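CdiI (Burkholderia pseudomallei 1026a, PDB 4G6V) is an immunity protein that binds the CdiA-CT tRNase toxin of its contact-dependent growth inhibition system and probably neutralises it. Local coordinates at residues Glu29-Lys34 with Ser79-Asp84. Numbering follows the deposited sequence.
Sequences ELFEGK and SKILVD
L30 and F31 of helix 28-34 meet I81 and L82 of helix 75-84 with the backbones well apart: the two short axes come no closer than 12.7 Å, with an angle of 117° between their directions. The fold is alpha/beta, with helices packed around an antiparallel sheet, and this is an apolar helix-helix contact in its buried part. The nearest backbone pair is L30 and I81, with their CA atoms 10.3 Å apart. The separation is bridged by side chains alone, and the buried surface is small, 142 Å² over both sides.

I81 gives the largest share, followed by F31, and touches both partners on the other helix. Its CG1 is anti to the carbonyl carbon (chi1 -77°), which places CG2 anti to the backbone N. The two branches then part. The CG1 branch runs out to meet L30 tip to tip, while I81 CG2 lies at the edge of the F31 ring, near its plane, 4.1 Å from F31 CE2. The F31 and I81 side chains run alongside one another, pointing opposite ways. L30 also serves its own helix: its CB lies over the centre of one face of the F31 ring, 4.0 Å above the plane. The ring therefore has L30 on a face and I81 at an edge.

L82 joins from the same helix turn as I81. L82 CD2 approaches the ring obliquely, 4.2 Å from F31 CZ. L82 also touches C7 of strand 4-9 and I93 of strand 91-95, so helix 75-84 rests on the sheet here. L74 packs against L30 and H27 against I81. The closest approach is between the side-chain ends, L30 CD1 to I81 CD1, at 3.4 Å.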
loop_
_atom_site.group_PDB
_atom_site.type_symbol
_atom_site.label_atom_id
_atom_site.label_comp_id
_atom_site.label_asym_id
_atom_site.label_seq_id
_atom_site.Cartn_x
_atom_site.Cartn_y
_atom_site.Cartn_z
ATOM N N GLU B 29 -14.931 11.159 -10.296
ATOM C CA GLU B 29 -14.228 12.122 -9.457
ATOM C C GLU B 29 -13.088 11.434 -8.708
ATOM O O GLU B 29 -11.913 11.804 -8.854
ATOM C CB GLU B 29 -15.183 12.812 -8.481
ATOM C CG GLU B 29 -15.834 11.891 -7.454
ATOM C CD GLU B 29 -17.131 11.257 -7.956
ATOM O OE1 GLU B 29 -17.941 10.807 -7.102
ATOM O OE2 GLU B 29 -17.334 11.212 -9.200
ATOM N N LEU B 30 -13.438 10.410 -7.937
ATOM C CA LEU B 30 -12.459 9.679 -7.150
ATOM C C LEU B 30 -11.488 8.888 -8.021
ATOM O O LEU B 30 -10.281 8.872 -7.799
ATOM C CB LEU B 30 -13.189 8.718 -6.227
ATOM C CG LEU B 30 -14.261 9.327 -5.332
ATOM C CD1 LEU B 30 -15.129 8.209 -4.810
ATOM C CD2 LEU B 30 -13.629 10.160 -4.179
ATOM N N PHE B 31 -12.027 8.231 -9.032
ATOM C CA PHE B 31 -11.275 7.176 -9.682
ATOM C C PHE B 31 -10.519 7.584 -10.950
ATOM O O PHE B 31 -9.843 6.761 -11.580
ATOM C CB PHE B 31 -12.194 5.984 -9.897
ATOM C CG PHE B 31 -12.740 5.414 -8.625
ATOM C CD1 PHE B 31 -11.891 5.074 -7.585
ATOM C CD2 PHE B 31 -14.101 5.222 -8.462
ATOM C CE1 PHE B 31 -12.379 4.537 -6.414
ATOM C CE2 PHE B 31 -14.602 4.685 -7.296
ATOM C CZ PHE B 31 -13.738 4.346 -6.267
ATOM N N GLU B 32 -10.609 8.860 -11.311
ATOM C CA GLU B 32 -9.675 9.411 -12.293
ATOM C C GLU B 32 -8.677 10.322 -11.575
ATOM O O GLU B 32 -8.911 11.534 -11.473
ATOM C CB GLU B 32 -10.422 10.168 -13.388
ATOM N N GLY B 33 -7.591 9.744 -11.045
ATOM C CA GLY B 33 -6.553 10.544 -10.386
ATOM C C GLY B 33 -6.410 10.526 -8.859
ATOM O O GLY B 33 -5.317 10.259 -8.343
ATOM N N LYS B 34 -7.488 10.840 -8.135
ATOM C CA LYS B 34 -7.470 10.821 -6.662
ATOM C C LYS B 34 -7.183 9.416 -6.091
ATOM O O LYS B 34 -6.364 9.249 -5.185
ATOM C CB LYS B 34 -8.790 11.397 -6.089
ATOM N N SER B 79 -14.353 3.043 0.360
ATOM C CA SER B 79 -14.618 1.669 0.777
ATOM C C SER B 79 -16.079 1.313 0.621
ATOM O O SER B 79 -16.422 0.245 0.111
ATOM C CB SER B 79 -14.188 1.453 2.218
ATOM O OG SER B 79 -12.782 1.506 2.300
ATOM N N LYS B 80 -16.946 2.215 1.064
ATOM C CA LYS B 80 -18.386 1.999 0.984
ATOM C C LYS B 80 -18.858 1.917 -0.478
ATOM O O LYS B 80 -19.610 1.016 -0.835
ATOM C CB LYS B 80 -19.124 3.092 1.762
ATOM C CG LYS B 80 -20.583 3.178 1.439
ATOM C CD LYS B 80 -21.047 4.622 1.351
ATOM C CE LYS B 80 -22.045 4.820 0.203
ATOM N NZ LYS B 80 -23.260 3.956 0.316
ATOM N N ILE B 81 -18.391 2.843 -1.320
ATOM C CA ILE B 81 -18.702 2.841 -2.752
ATOM C C ILE B 81 -18.357 1.492 -3.390
ATOM O O ILE B 81 -19.056 1.009 -4.299
ATOM C CB ILE B 81 -17.950 3.988 -3.483
ATOM C CG1 ILE B 81 -18.636 5.330 -3.227
ATOM C CG2 ILE B 81 -17.858 3.753 -4.982
ATOM C CD1 ILE B 81 -17.821 6.533 -3.694
ATOM N N LEU B 82 -17.278 0.885 -2.906
ATOM C CA LEU B 82 -16.839 -0.409 -3.423
ATOM C C LEU B 82 -17.743 -1.573 -2.945
ATOM O O LEU B 82 -18.174 -2.389 -3.737
ATOM C CB LEU B 82 -15.348 -0.650 -3.115
ATOM C CG LEU B 82 -14.285 0.242 -3.796
ATOM C CD1 LEU B 82 -12.875 -0.192 -3.418
ATOM C CD2 LEU B 82 -14.415 0.270 -5.337
ATOM N N VAL B 83 -18.044 -1.627 -1.656
ATOM C CA VAL B 83 -18.978 -2.618 -1.109
ATOM C C VAL B 83 -20.317 -2.609 -1.879
ATOM O O VAL B 83 -20.953 -3.658 -2.083
ATOM C CB VAL B 83 -19.258 -2.340 0.415
ATOM C CG1 VAL B 83 -20.396 -3.207 0.944
ATOM C CG2 VAL B 83 -18.007 -2.507 1.281
ATOM N N ASP B 84 -20.736 -1.417 -2.302
ATOM C CA ASP B 84 -22.037 -1.224 -2.941
ATOM C C ASP B 84 -22.024 -1.542 -4.439
ATOM O O ASP B 84 -23.053 -1.909 -4.997
ATOM C CB ASP B 84 -22.559 0.198 -2.699
#